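Local coordinates for glyoxalase family protein (Bacillus cereus, PDB 1ZSW) that binds a zinc ion and belongs to the glyoxalase (vicinal oxygen chelate) family, its reaction being unknown, at residues Lys29-Ile34 / Gly225-Lys230; His245-Arg250 / Ile291-Ala296; His270-Ile275 / Ser282-Glu287. All coordinates share one frame; numbering follows the deposited sequence. Where two conformers were deposited one is given.

Contact 1: residues Lys29-Ile34 / Gly225-Lys230. With ZN (zinc ion), chain B.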
ATOM      1  N   LYS A  29       4.081  -1.669 -12.813  1.00 18.44           N
ATOM      2  CA  LYS A  29       3.814  -3.074 -12.489  1.00 18.58           C
ATOM      3  C   LYS A  29       2.746  -3.315 -11.447  1.00 19.34           C
ATOM      4  O   LYS A  29       2.164  -4.391 -11.421  1.00 22.49           O
ATOM      5  CB  LYS A  29       5.089  -3.807 -12.118  1.00 20.51           C
ATOM      6  CG  LYS A  29       5.995  -4.005 -13.356  1.00 24.97           C
ATOM      7  CD  LYS A  29       6.938  -5.176 -13.182  1.00 34.32           C
ATOM      8  CE  LYS A  29       6.312  -6.435 -13.740  1.00 39.90           C
ATOM      9  NZ  LYS A  29       7.257  -7.595 -13.753  1.00 45.49           N
ATOM     10  N   GLY A  30       2.513  -2.340 -10.579  1.00 17.86           N
ATOM     11  CA  GLY A  30       1.585  -2.570  -9.465  1.00 18.67           C
ATOM     12  C   GLY A  30       1.837  -1.602  -8.317  1.00 17.30           C
ATOM     13  O   GLY A  30       2.697  -0.711  -8.392  1.00 19.78           O
ATOM     14  N   HIS A  31       1.068  -1.793  -7.264  1.00 16.03           N
ATOM     15  CA  HIS A  31       1.308  -1.060  -6.017  1.00 15.66           C
ATOM     16  C   HIS A  31       2.660  -1.438  -5.430  1.00 15.61           C
ATOM     17  O   HIS A  31       3.099  -2.604  -5.497  1.00 14.91           O
ATOM     18  CB  HIS A  31       0.243  -1.327  -4.946  1.00 16.85           C
ATOM     19  CG  HIS A  31      -1.171  -1.272  -5.456  1.00 16.18           C
ATOM     20  ND1 HIS A  31      -1.638  -0.204  -6.188  1.00 16.86           N
ATOM     21  CD2 HIS A  31      -2.225  -2.130  -5.306  1.00 19.69           C
ATOM     22  CE1 HIS A  31      -2.921  -0.404  -6.480  1.00 16.89           C
ATOM     23  NE2 HIS A  31      -3.296  -1.567  -5.967  1.00 18.66           N
ATOM     24  N   HIS A  32       3.263  -0.456  -4.749  1.00 14.88           N
ATOM     25  CA  HIS A  32       4.551  -0.654  -4.046  1.00 16.31           C
ATOM     26  C   HIS A  32       4.329  -0.885  -2.556  1.00 17.40           C
ATOM     27  O   HIS A  32       4.763  -1.891  -1.998  1.00 17.92           O
ATOM     28  CB  HIS A  32       5.462   0.558  -4.302  1.00 17.17           C
ATOM     29  CG  HIS A  32       6.872   0.387  -3.824  1.00 15.69           C
ATOM     30  ND1 HIS A  32       7.225   0.457  -2.494  1.00 19.36           N
ATOM     31  CD2 HIS A  32       8.021   0.183  -4.520  1.00 17.43           C
ATOM     32  CE1 HIS A  32       8.540   0.318  -2.381  1.00 21.58           C
ATOM     33  NE2 HIS A  32       9.044   0.118  -3.596  1.00 16.97           N
ATOM     34  N   HIS A  33       3.631   0.048  -1.915  1.00 16.06           N
ATOM     35  CA  HIS A  33       3.265  -0.102  -0.511  1.00 16.24           C
ATOM     36  C   HIS A  33       2.164   0.851  -0.214  1.00 15.13           C
ATOM     37  O   HIS A  33       1.804   1.678  -1.073  1.00 15.37           O
ATOM     38  CB  HIS A  33       4.459   0.178   0.447  1.00 17.00           C
ATOM     39  CG  HIS A  33       4.990   1.583   0.403  1.00 16.97           C
ATOM     40  ND1 HIS A  33       5.988   1.968  -0.476  1.00 17.79           N
ATOM     41  CD2 HIS A  33       4.735   2.671   1.181  1.00 18.46           C
ATOM     42  CE1 HIS A  33       6.287   3.243  -0.271  1.00 14.94           C
ATOM     43  NE2 HIS A  33       5.549   3.691   0.736  1.00 19.98           N
ATOM     44  N   ILE A  34       1.613   0.739   0.993  1.00 15.05           N
ATOM     45  CA  ILE A  34       0.567   1.670   1.420  1.00 13.97           C
ATOM     46  C   ILE A  34       0.837   1.971   2.880  1.00 14.08           C
ATOM     47  O   ILE A  34       1.256   1.062   3.597  1.00 15.82           O
ATOM     48  CB  ILE A  34      -0.853   1.050   1.155  1.00 13.51           C
ATOM     49  CG1 ILE A  34      -1.998   2.052   1.372  1.00 18.01           C
ATOM     50  CG2 ILE A  34      -1.040  -0.304   1.882  1.00 14.86           C
ATOM     51  CD1 ILE A  34      -3.270   1.642   0.573  1.00 17.66           C
ATOM     52  N   GLY A 225      -2.117  -3.982  -9.257  1.00 18.10           N
ATOM     53  CA  GLY A 225      -2.044  -2.534  -9.342  1.00 18.14           C
ATOM     54  C   GLY A 225      -3.433  -1.948  -9.480  1.00 19.97           C
ATOM     55  O   GLY A 225      -3.579  -0.786  -9.875  1.00 20.68           O
ATOM     56  N   GLU A 226      -4.443  -2.738  -9.112  1.00 16.40           N
ATOM     57  CA  GLU A 226      -5.827  -2.333  -9.345  1.00 17.46           C
ATOM     58  C   GLU A 226      -6.268  -1.235  -8.392  1.00 17.41           C
ATOM     59  O   GLU A 226      -5.981  -1.308  -7.198  1.00 17.05           O
ATOM     60  CB  GLU A 226      -6.739  -3.534  -9.259  1.00 17.52           C
ATOM     61  CG  GLU A 226      -8.177  -3.224  -9.694  1.00 19.12           C
ATOM     62  CD  GLU A 226      -9.038  -4.490  -9.690  1.00 23.79           C
ATOM     63  OE1 GLU A 226      -9.679  -4.774  -8.665  1.00 24.52           O
ATOM     64  OE2 GLU A 226      -9.016  -5.187 -10.722  1.00 26.89           O
ATOM     65  N   ILE A 227      -6.953  -0.241  -8.943  1.00 15.68           N
ATOM     66  CA  ILE A 227      -7.511   0.873  -8.151  1.00 16.64           C
ATOM     67  C   ILE A 227      -9.006   0.947  -8.428  1.00 19.29           C
ATOM     68  O   ILE A 227      -9.402   0.969  -9.588  1.00 20.00           O
ATOM     69  CB  ILE A 227      -6.835   2.192  -8.510  1.00 18.38           C
ATOM     70  CG1 ILE A 227      -5.351   2.116  -8.058  1.00 17.63           C
ATOM     71  CG2 ILE A 227      -7.489   3.319  -7.768  1.00 20.27           C
ATOM     72  CD1 ILE A 227      -4.602   3.401  -8.456  1.00 18.00           C
ATOM     73  N   VAL A 228      -9.781   0.981  -7.357  1.00 18.26           N
ATOM     74  CA  VAL A 228     -11.237   1.171  -7.400  1.00 18.55           C
ATOM     75  C   VAL A 228     -11.490   2.619  -7.006  1.00 18.99           C
ATOM     76  O   VAL A 228     -11.142   3.031  -5.894  1.00 19.82           O
ATOM     77  CB  VAL A 228     -11.920   0.236  -6.394  1.00 18.66           C
ATOM     78  CG1 VAL A 228     -13.443   0.520  -6.371  1.00 19.98           C
ATOM     79  CG2 VAL A 228     -11.663  -1.215  -6.783  1.00 21.36           C
ATOM     80  N   VAL A 229     -12.125   3.384  -7.882  1.00 18.33           N
ATOM     81  CA  VAL A 229     -12.386   4.800  -7.623  1.00 19.20           C
ATOM     82  C   VAL A 229     -13.888   4.959  -7.394  1.00 19.72           C
ATOM     83  O   VAL A 229     -14.681   4.599  -8.266  1.00 22.55           O
ATOM     84  CB  VAL A 229     -11.908   5.717  -8.768  1.00 20.21           C
ATOM     85  CG1 VAL A 229     -12.222   7.192  -8.449  1.00 20.70           C
ATOM     86  CG2 VAL A 229     -10.402   5.549  -9.001  1.00 19.20           C
ATOM     87  N   LYS A 230     -14.228   5.456  -6.218  1.00 18.25           N
ATOM     88  CA  LYS A 230     -15.641   5.672  -5.832  1.00 20.15           C
ATOM     89  C   LYS A 230     -15.965   7.160  -5.703  1.00 22.60           C
ATOM     90  O   LYS A 230     -15.222   7.942  -5.090  1.00 20.04           O
ATOM     91  CB  LYS A 230     -15.954   4.995  -4.490  1.00 22.46           C
ATOM     92  CG  LYS A 230     -15.775   3.472  -4.508  1.00 20.72           C
ATOM     93  CD  LYS A 230     -16.074   2.861  -3.170  1.00 29.48           C
ATOM     94  CE  LYS A 230     -17.542   2.875  -2.810  1.00 35.35           C
ATOM     95  NZ  LYS A 230     -17.695   2.269  -1.461  1.00 34.13           N
TER
HETATM   96 ZN    ZN B 315       5.628   5.704   1.403  1.00 23.99          ZN
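The imidazole of His31 reaches across to the loop residues Gly225 and Glu226, just before strand 227-231, and carries most of this small, buried contact. Its NE2 donates to Glu226 O at 3.0 Å, a bent bond with an N-H...O angle of 130°; the oxygen lies in the plane of the ring, whereas NE2 stands above the carbonyl plane. One ring face is covered by Gly225 CA, which makes a CH-pi contact 3.8 Å from the ring centroid, and Ile227 CG1 meets the edge at CE1. With CG anti to the carbonyl carbon (chi1 -46°), the ring swings out from its strand over the glycine. The backbones are tightest where Gly30 CA and Gly225 CA sit 3.6 Å apart, a spacing that leaves no room for a CB on Gly225. Strands 31-38 and 227-231 belong to different beta sheets of this two-module glyoxalase-type fold, so the imidazole links the metal-bearing sheet to the entry of a strand of the other. Behind it, His32 and His33 form a classic beta bulge opposite Ala248, which brings both rings to the same side of the strand. His33 ND1 donates an almost straight 2.8 Å bond to His32 ND1, leaving His33 NE2 to bind the zinc ion at 2.1 Å. His32 NE2 is hydrogen-bonded to Thr297 O, making His32 a second-shell residue that helps fix the metal ligand's rotation.

Contact 2: residues His245-Arg250 / Ile291-Ala296. With ZN (zinc ion), chain B.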
ATOM      1  N   HIS A 245      -2.523   7.219   4.711  1.00 15.03           N
ATOM      2  CA  HIS A 245      -1.830   8.452   4.463  1.00 16.15           C
ATOM      3  C   HIS A 245      -1.453   8.608   2.970  1.00 16.31           C
ATOM      4  O   HIS A 245      -1.650   9.656   2.397  1.00 16.31           O
ATOM      5  CB  HIS A 245      -0.602   8.541   5.368  1.00 19.61           C
ATOM      6  CG  HIS A 245       0.179   9.793   5.181  1.00 22.23           C
ATOM      7  ND1 HIS A 245       1.293   9.844   4.372  1.00 21.56           N
ATOM      8  CD2 HIS A 245       0.005  11.042   5.671  1.00 26.45           C
ATOM      9  CE1 HIS A 245       1.784  11.073   4.384  1.00 27.34           C
ATOM     10  NE2 HIS A 245       1.017  11.822   5.157  1.00 28.08           N
ATOM     11  N   HIS A 246      -0.992   7.525   2.360  1.00 15.72           N
ATOM     12  CA  HIS A 246      -0.641   7.550   0.914  1.00 13.64           C
ATOM     13  C   HIS A 246      -0.563   6.150   0.341  1.00 13.30           C
ATOM     14  O   HIS A 246      -0.372   5.172   1.055  1.00 14.60           O
ATOM     15  CB  HIS A 246       0.709   8.310   0.638  1.00 14.79           C
ATOM     16  CG  HIS A 246       1.916   7.677   1.252  1.00 15.69           C
ATOM     17  ND1 HIS A 246       2.353   7.991   2.525  1.00 19.78           N
ATOM     18  CD2 HIS A 246       2.834   6.828   0.735  1.00 18.03           C
ATOM     19  CE1 HIS A 246       3.448   7.291   2.790  1.00 18.59           C
ATOM     20  NE2 HIS A 246       3.751   6.563   1.727  1.00 18.73           N
ATOM     21  N   LEU A 247      -0.661   6.094  -0.982  1.00 14.37           N
ATOM     22  CA  LEU A 247      -0.469   4.871  -1.746  1.00 14.21           C
ATOM     23  C   LEU A 247       0.749   5.085  -2.624  1.00 14.61           C
ATOM     24  O   LEU A 247       0.854   6.153  -3.274  1.00 15.99           O
ATOM     25  CB  LEU A 247      -1.676   4.600  -2.664  1.00 15.85           C
ATOM     26  CG  LEU A 247      -1.487   3.484  -3.699  1.00 14.03           C
ATOM     27  CD1 LEU A 247      -1.349   2.119  -3.074  1.00 15.98           C
ATOM     28  CD2 LEU A 247      -2.671   3.494  -4.694  1.00 16.83           C
ATOM     29  N   ALA A 248       1.668   4.112  -2.581  1.00 13.86           N
ATOM     30  CA  ALA A 248       2.863   4.138  -3.456  1.00 13.35           C
ATOM     31  C   ALA A 248       2.729   3.128  -4.563  1.00 15.01           C
ATOM     32  O   ALA A 248       2.269   2.008  -4.313  1.00 15.95           O
ATOM     33  CB  ALA A 248       4.141   3.853  -2.662  1.00 14.35           C
ATOM     34  N   ILE A 249       3.143   3.538  -5.766  1.00 16.06           N
ATOM     35  CA  ILE A 249       3.152   2.656  -6.947  1.00 16.50           C
ATOM     36  C   ILE A 249       4.583   2.404  -7.385  1.00 17.20           C
ATOM     37  O   ILE A 249       5.442   3.215  -7.117  1.00 16.01           O
ATOM     38  CB  ILE A 249       2.303   3.212  -8.111  1.00 15.99           C
ATOM     39  CG1 ILE A 249       2.883   4.518  -8.660  1.00 16.78           C
ATOM     40  CG2 ILE A 249       0.834   3.444  -7.606  1.00 17.05           C
ATOM     41  CD1 ILE A 249       2.048   5.244  -9.799  1.00 19.68           C
ATOM     42  N   ARG A 250       4.790   1.285  -8.082  1.00 16.34           N
ATOM     43  CA  ARG A 250       6.126   0.791  -8.403  1.00 15.48           C
ATOM     44  C   ARG A 250       6.673   1.333  -9.694  1.00 17.10           C
ATOM     45  O   ARG A 250       5.979   1.320 -10.723  1.00 19.26           O
ATOM     46  CB  ARG A 250       6.116  -0.749  -8.564  1.00 16.92           C
ATOM     47  CG  ARG A 250       5.757  -1.467  -7.266  1.00 16.40           C
ATOM     48  CD  ARG A 250       5.456  -2.934  -7.551  1.00 19.80           C
ATOM     49  NE  ARG A 250       6.595  -3.593  -8.225  1.00 21.53           N
ATOM     50  CZ  ARG A 250       6.538  -4.777  -8.831  1.00 27.26           C
ATOM     51  NH1 ARG A 250       5.405  -5.490  -8.854  1.00 20.35           N
ATOM     52  NH2 ARG A 250       7.624  -5.239  -9.421  1.00 25.83           N
ATOM     53  N   ILE A 291      -5.727  13.342  -2.998  1.00 18.92           N
ATOM     54  CA  ILE A 291      -5.164  12.035  -2.685  1.00 19.97           C
ATOM     55  C   ILE A 291      -3.619  12.093  -2.831  1.00 18.56           C
ATOM     56  O   ILE A 291      -3.127  12.526  -3.855  1.00 18.85           O
ATOM     57  CB  ILE A 291      -5.696  10.943  -3.639  1.00 20.93           C
ATOM     58  CG1 ILE A 291      -7.239  10.828  -3.626  1.00 27.00           C
ATOM     59  CG2 ILE A 291      -5.043   9.597  -3.335  1.00 20.54           C
ATOM     60  CD1 ILE A 291      -7.812  10.405  -2.326  1.00 26.45           C
ATOM     61  N   LEU A 292      -2.884  11.598  -1.847  1.00 19.27           N
ATOM     62  CA  LEU A 292      -1.406  11.618  -1.904  1.00 16.79           C
ATOM     63  C   LEU A 292      -0.913  10.332  -2.474  1.00 16.82           C
ATOM     64  O   LEU A 292      -1.129   9.247  -1.917  1.00 16.58           O
ATOM     65  CB  LEU A 292      -0.818  11.815  -0.486  1.00 16.73           C
ATOM     66  CG  LEU A 292       0.695  11.976  -0.351  1.00 18.57           C
ATOM     67  CD1 LEU A 292       1.178  13.193  -1.107  1.00 19.05           C
ATOM     68  CD2 LEU A 292       1.038  12.138   1.129  1.00 17.17           C
ATOM     69  N   PHE A 293      -0.210  10.452  -3.593  1.00 17.07           N
ATOM     70  CA  PHE A 293       0.417   9.319  -4.220  1.00 16.16           C
ATOM     71  C   PHE A 293       1.931   9.402  -4.043  1.00 16.51           C
ATOM     72  O   PHE A 293       2.499  10.519  -3.941  1.00 17.49           O
ATOM     73  CB  PHE A 293       0.159   9.357  -5.724  1.00 16.31           C
ATOM     74  CG  PHE A 293      -1.177   8.871  -6.129  1.00 20.96           C
ATOM     75  CD1 PHE A 293      -2.129   9.764  -6.512  1.00 20.89           C
ATOM     76  CD2 PHE A 293      -1.455   7.507  -6.212  1.00 27.67           C
ATOM     77  CE1 PHE A 293      -3.385   9.341  -6.968  1.00 24.29           C
ATOM     78  CE2 PHE A 293      -2.728   7.074  -6.651  1.00 30.72           C
ATOM     79  CZ  PHE A 293      -3.691   8.024  -7.011  1.00 20.96           C
ATOM     80  N   GLU A 294       2.579   8.256  -4.022  1.00 16.09           N
ATOM     81  CA  GLU A 294       4.038   8.220  -4.026  1.00 14.90           C
ATOM     82  C   GLU A 294       4.448   7.324  -5.182  1.00 16.46           C
ATOM     83  O   GLU A 294       3.782   6.313  -5.485  1.00 17.65           O
ATOM     84  CB  GLU A 294       4.510   7.674  -2.693  1.00 14.94           C
ATOM     85  CG  GLU A 294       6.047   7.494  -2.563  1.00 14.57           C
ATOM     86  CD  GLU A 294       6.443   6.844  -1.253  1.00 22.41           C
ATOM     87  OE1 GLU A 294       5.562   6.357  -0.514  1.00 19.94           O
ATOM     88  OE2 GLU A 294       7.664   6.848  -0.964  1.00 27.37           O
ATOM     89  N   ILE A 295       5.550   7.678  -5.835  1.00 17.21           N
ATOM     90  CA  ILE A 295       6.094   6.834  -6.896  1.00 17.21           C
ATOM     91  C   ILE A 295       7.442   6.338  -6.373  1.00 16.55           C
ATOM     92  O   ILE A 295       8.295   7.155  -6.072  1.00 19.14           O
ATOM     93  CB  ILE A 295       6.299   7.658  -8.202  1.00 16.88           C
ATOM     94  CG1 ILE A 295       4.992   8.378  -8.559  1.00 17.66           C
ATOM     95  CG2 ILE A 295       6.736   6.732  -9.363  1.00 18.79           C
ATOM     96  CD1 ILE A 295       5.043   9.241  -9.838  1.00 21.25           C
ATOM     97  N   ALA A 296       7.609   5.020  -6.244  1.00 15.54           N
ATOM     98  CA  ALA A 296       8.768   4.461  -5.546  1.00 16.63           C
ATOM     99  C   ALA A 296       9.478   3.434  -6.409  1.00 18.68           C
ATOM    100  O   ALA A 296       8.847   2.562  -7.042  1.00 18.01           O
ATOM    101  CB  ALA A 296       8.370   3.819  -4.210  1.00 17.86           C
TER
HETATM  102 ZN    ZN B 315       5.628   5.704   1.403  1.00 23.99          ZN
HETATM  103  O   HOH W   1      -4.212  10.670   0.789  1.00 23.84           O
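Leu292 meets strand 244-251 at its bulged end: its CD2 lies 3.5 Å from His245 CE1, its CG packs on His246 CB, and its O accepts a weak bond from Leu247 N. A water joins Leu292 N to His245 O. Phe293 follows on the other face, its CE2 alongside Leu247 CD2 at 4.1 Å. Glu294 N then donates to Leu247 O (2.8 Å), and Glu294 O receives Ile249 N, the regular alternation of a parallel pair within the metal-bearing sheet of the vicinal oxygen chelate fold. The extended Glu294 side chain, CG anti to the backbone N (chi1 177°), runs past Ala248 CB and delivers OE1 to the zinc ion at 2.0 Å. His246 NE2 binds the same zinc ion at 2.1 Å, the two donors being neighbours only through the metal; ring and carboxylate planes are 64° apart, and His33 of strand 31-38 is also a ligand. His246 ND1 donates a hydrogen bond to His245 ND1 (N-H...N angle 174°), which helps set the ring's rotation, while Ser282 OG is hydrogen-bonded to Glu294 OE2. Ile295 CG1 lies 4.4 Å from Ile249 CG1 on the Phe293 side, and Ala296 N donates to Ile249 O, the pairing carrying on to Arg250.

Contact 3: residues His270-Ile275 / Ser282-Glu287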
ATOM      1  N   HIS A 270       2.433  19.320  -8.133  0.70 27.82           N
ATOM      2  CA  HIS A 270       3.617  19.795  -7.458  0.70 30.31           C
ATOM      3  C   HIS A 270       4.309  18.608  -6.799  0.70 30.51           C
ATOM      4  O   HIS A 270       3.767  18.013  -5.868  0.70 30.03           O
ATOM      5  CB  HIS A 270       3.212  20.861  -6.447  0.70 31.99           C
ATOM      6  CG  HIS A 270       2.945  22.198  -7.069  0.70 36.95           C
ATOM      7  ND1 HIS A 270       2.029  22.382  -8.082  0.70 44.89           N
ATOM      8  CD2 HIS A 270       3.492  23.413  -6.834  0.70 44.88           C
ATOM      9  CE1 HIS A 270       2.015  23.652  -8.439  0.70 45.30           C
ATOM     10  NE2 HIS A 270       2.893  24.300  -7.693  0.70 44.10           N
ATOM     11  N   SER A 271       5.497  18.268  -7.304  1.00 30.07           N
ATOM     12  CA  SER A 271       6.222  17.091  -6.860  1.00 28.84           C
ATOM     13  C   SER A 271       7.022  17.472  -5.618  1.00 28.39           C
ATOM     14  O   SER A 271       7.499  18.598  -5.532  1.00 28.14           O
ATOM     15  CB  SER A 271       7.192  16.671  -7.936  1.00 28.57           C
ATOM     16  OG  SER A 271       8.161  15.786  -7.424  1.00 28.67           O
ATOM     17  N   SER A 272       7.167  16.545  -4.666  1.00 25.16           N
ATOM     18  CA  SER A 272       8.106  16.696  -3.548  1.00 24.17           C
ATOM     19  C   SER A 272       9.572  16.736  -3.974  1.00 25.81           C
ATOM     20  O   SER A 272      10.464  17.101  -3.166  1.00 28.01           O
ATOM     21  CB  SER A 272       7.928  15.523  -2.588  1.00 23.53           C
ATOM     22  OG  SER A 272       8.332  14.324  -3.231  1.00 20.86           O
ATOM     23  N   GLY A 273       9.842  16.351  -5.215  1.00 23.81           N
ATOM     24  CA  GLY A 273      11.214  16.071  -5.619  1.00 24.24           C
ATOM     25  C   GLY A 273      11.570  14.646  -5.232  1.00 25.93           C
ATOM     26  O   GLY A 273      10.909  14.058  -4.344  1.00 25.02           O
ATOM     27  N   ILE A 274      12.563  14.071  -5.905  1.00 24.87           N
ATOM     28  CA  ILE A 274      13.021  12.724  -5.569  1.00 25.36           C
ATOM     29  C   ILE A 274      13.745  12.746  -4.234  1.00 28.53           C
ATOM     30  O   ILE A 274      14.693  13.533  -4.033  1.00 29.45           O
ATOM     31  CB  ILE A 274      13.888  12.121  -6.695  1.00 24.15           C
ATOM     32  CG1 ILE A 274      12.995  11.978  -7.942  1.00 25.03           C
ATOM     33  CG2 ILE A 274      14.552  10.799  -6.244  1.00 24.18           C
ATOM     34  CD1 ILE A 274      13.726  11.586  -9.261  1.00 29.92           C
ATOM     35  N   ILE A 275      13.294  11.894  -3.319  1.00 27.04           N
ATOM     36  CA  ILE A 275      13.908  11.753  -1.991  1.00 28.36           C
ATOM     37  C   ILE A 275      14.425  10.317  -1.813  1.00 29.06           C
ATOM     38  O   ILE A 275      13.737   9.354  -2.134  1.00 26.21           O
ATOM     39  CB  ILE A 275      12.864  12.030  -0.900  1.00 30.32           C
ATOM     40  CG1 ILE A 275      12.293  13.457  -1.013  1.00 34.32           C
ATOM     41  CG2 ILE A 275      13.458  11.764   0.506  1.00 33.47           C
ATOM     42  CD1 ILE A 275      10.925  13.632  -0.353  1.00 36.68           C
ATOM     43  N   SER A 282      11.950   7.814  -4.001  1.00 19.96           N
ATOM     44  CA  SER A 282      10.559   8.107  -4.332  1.00 18.46           C
ATOM     45  C   SER A 282      10.280   9.584  -4.482  1.00 19.03           C
ATOM     46  O   SER A 282      11.113  10.437  -4.076  1.00 21.04           O
ATOM     47  CB  SER A 282       9.688   7.496  -3.279  1.00 22.23           C
ATOM     48  OG  SER A 282       9.734   8.237  -2.085  1.00 22.79           O
ATOM     49  N   LEU A 283       9.097   9.891  -5.004  1.00 17.67           N
ATOM     50  CA  LEU A 283       8.600  11.234  -4.983  1.00 17.55           C
ATOM     51  C   LEU A 283       7.127  11.177  -4.639  1.00 19.61           C
ATOM     52  O   LEU A 283       6.488  10.125  -4.828  1.00 18.96           O
ATOM     53  CB  LEU A 283       8.827  11.921  -6.326  1.00 22.04           C
ATOM     54  CG  LEU A 283       7.967  11.437  -7.487  1.00 21.39           C
ATOM     55  CD1 LEU A 283       6.633  12.127  -7.623  1.00 24.42           C
ATOM     56  CD2 LEU A 283       8.794  11.666  -8.773  1.00 25.63           C
ATOM     57  N   TYR A 284       6.632  12.248  -4.054  1.00 17.77           N
ATOM     58  CA  TYR A 284       5.216  12.328  -3.684  1.00 16.59           C
ATOM     59  C   TYR A 284       4.522  13.451  -4.446  1.00 18.33           C
ATOM     60  O   TYR A 284       5.094  14.500  -4.741  1.00 19.90           O
ATOM     61  CB  TYR A 284       5.081  12.642  -2.183  1.00 18.08           C
ATOM     62  CG  TYR A 284       5.760  11.642  -1.262  1.00 18.51           C
ATOM     63  CD1 TYR A 284       5.027  10.667  -0.554  1.00 24.06           C
ATOM     64  CD2 TYR A 284       7.159  11.666  -1.113  1.00 22.75           C
ATOM     65  CE1 TYR A 284       5.723   9.777   0.305  1.00 26.14           C
ATOM     66  CE2 TYR A 284       7.835  10.792  -0.307  1.00 30.23           C
ATOM     67  CZ  TYR A 284       7.126   9.851   0.395  1.00 28.58           C
ATOM     68  OH  TYR A 284       7.914   9.020   1.178  1.00 30.09           O
ATOM     69  N   PHE A 285       3.234  13.268  -4.728  1.00 17.43           N
ATOM     70  CA  PHE A 285       2.434  14.357  -5.294  1.00 17.82           C
ATOM     71  C   PHE A 285       0.999  14.116  -4.902  1.00 18.93           C
ATOM     72  O   PHE A 285       0.597  12.944  -4.680  1.00 17.85           O
ATOM     73  CB  PHE A 285       2.577  14.460  -6.840  1.00 19.25           C
ATOM     74  CG  PHE A 285       1.895  13.331  -7.603  1.00 18.63           C
ATOM     75  CD1 PHE A 285       0.614  13.502  -8.130  1.00 21.86           C
ATOM     76  CD2 PHE A 285       2.522  12.106  -7.741  1.00 18.86           C
ATOM     77  CE1 PHE A 285      -0.005  12.435  -8.821  1.00 21.75           C
ATOM     78  CE2 PHE A 285       1.915  11.057  -8.441  1.00 23.91           C
ATOM     79  CZ  PHE A 285       0.649  11.239  -8.959  1.00 21.51           C
ATOM     80  N   ARG A 286       0.233  15.197  -4.794  1.00 17.47           N
ATOM     81  CA  ARG A 286      -1.215  15.088  -4.542  1.00 19.07           C
ATOM     82  C   ARG A 286      -1.953  15.381  -5.825  1.00 23.77           C
ATOM     83  O   ARG A 286      -1.577  16.313  -6.588  1.00 24.08           O
ATOM     84  CB  ARG A 286      -1.642  16.091  -3.483  1.00 21.30           C
ATOM     85  CG  ARG A 286      -1.380  15.650  -2.137  1.00 26.05           C
ATOM     86  CD  ARG A 286      -2.159  16.440  -1.089  1.00 28.52           C
ATOM     87  NE  ARG A 286      -1.542  16.146   0.191  1.00 26.92           N
ATOM     88  CZ  ARG A 286      -1.904  15.185   1.036  1.00 33.10           C
ATOM     89  NH1 ARG A 286      -2.947  14.393   0.789  1.00 29.65           N
ATOM     90  NH2 ARG A 286      -1.208  15.022   2.161  1.00 33.54           N
ATOM     91  N   GLU A 287      -2.991  14.594  -6.097  1.00 21.32           N
ATOM     92  CA  GLU A 287      -3.790  14.891  -7.293  1.00 23.13           C
ATOM     93  C   GLU A 287      -4.955  15.843  -6.983  1.00 23.99           C
ATOM     94  O   GLU A 287      -5.075  16.350  -5.872  1.00 23.65           O
ATOM     95  CB  GLU A 287      -4.189  13.633  -8.061  1.00 25.32           C
ATOM     96  CG  GLU A 287      -4.963  12.598  -7.304  1.00 26.27           C
ATOM     97  CD  GLU A 287      -6.360  13.085  -6.948  1.00 26.79           C
ATOM     98  OE1 GLU A 287      -7.252  13.150  -7.846  1.00 25.96           O
ATOM     99  OE2 GLU A 287      -6.546  13.418  -5.757  1.00 24.86           O
TER
HETATM  100  O   HOH W   2      -0.334  18.944  -6.790  0.50 27.35           O
HETATM  101  O   HOH W   3       1.234  17.939  -4.779  1.00 34.21           O
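A serine hydroxyl stands in for a backbone carbonyl here: Tyr284 N donates to Ser272 OG at 2.8 Å, almost straight at 171°. Ser272 N answers with a bond to Tyr284 O, so one residue grips both the N-H and the C=O of Tyr284. The torsion that makes this possible puts OG between the backbone N and the carbonyl carbon (chi1 66°), from where it also donates to Gly273 O and lies in the plane of the Tyr284 ring, 3.6 Å from CD2. Just before it, Ser271 OG accepts from Gly273 N, an ST turn that shapes the chain at this corner, and it also bonds to Glu261 of helix 254-266. Regular antiparallel pairing begins only at Ile275 and Ser282, a hydrogen-bonded pair whose Ile275 N to Ser282 O bond is 2.7 Å long; its partner, Ser282 N to Ile275 O, measures 3.0 Å. The Ile275 and Tyr284 side chains cross at about a right angle, with CD1 4.2 Å from CE2, while Ile274 CG1 touches Leu283 CD2 beside Leu257 of the same helix. At the far end, two waters link His270 N and O to Arg286 O and N. The irregular run 270-274 thus meets the polar backbone edge of strand 280-286 with a hydroxyl, one amide and two bridging waters, so that much of that edge is satisfied without a full beta strand beside it.

All three contacts reach the same mixed sheet, contact 1 through segment 29-34 only, with zinc at the junction of contacts 1 and 2. The centres of contacts 1 and 2 are about 9 Å apart, and strands 31-38 and 244-251 pair through probable hydrogen bonds, His32 N to Ala248 O (2.7 Å) and His33 O to Ala248 N (2.9 Å), bringing His33 to His246 and Glu294. Contact 3, about 9 Å from contact 2 between centres, adds to the second shell: Ser282 OG lies 2.7 Å from Glu294 OE2, and the Tyr284 ring meets that of His246 edge-to-face. A bound beta-mercaptoethanol, probably from the crystallisation liquor, sits near Glu294 and Tyr284. Contacts 1 and 3, about 17 Å apart between centres, do not touch.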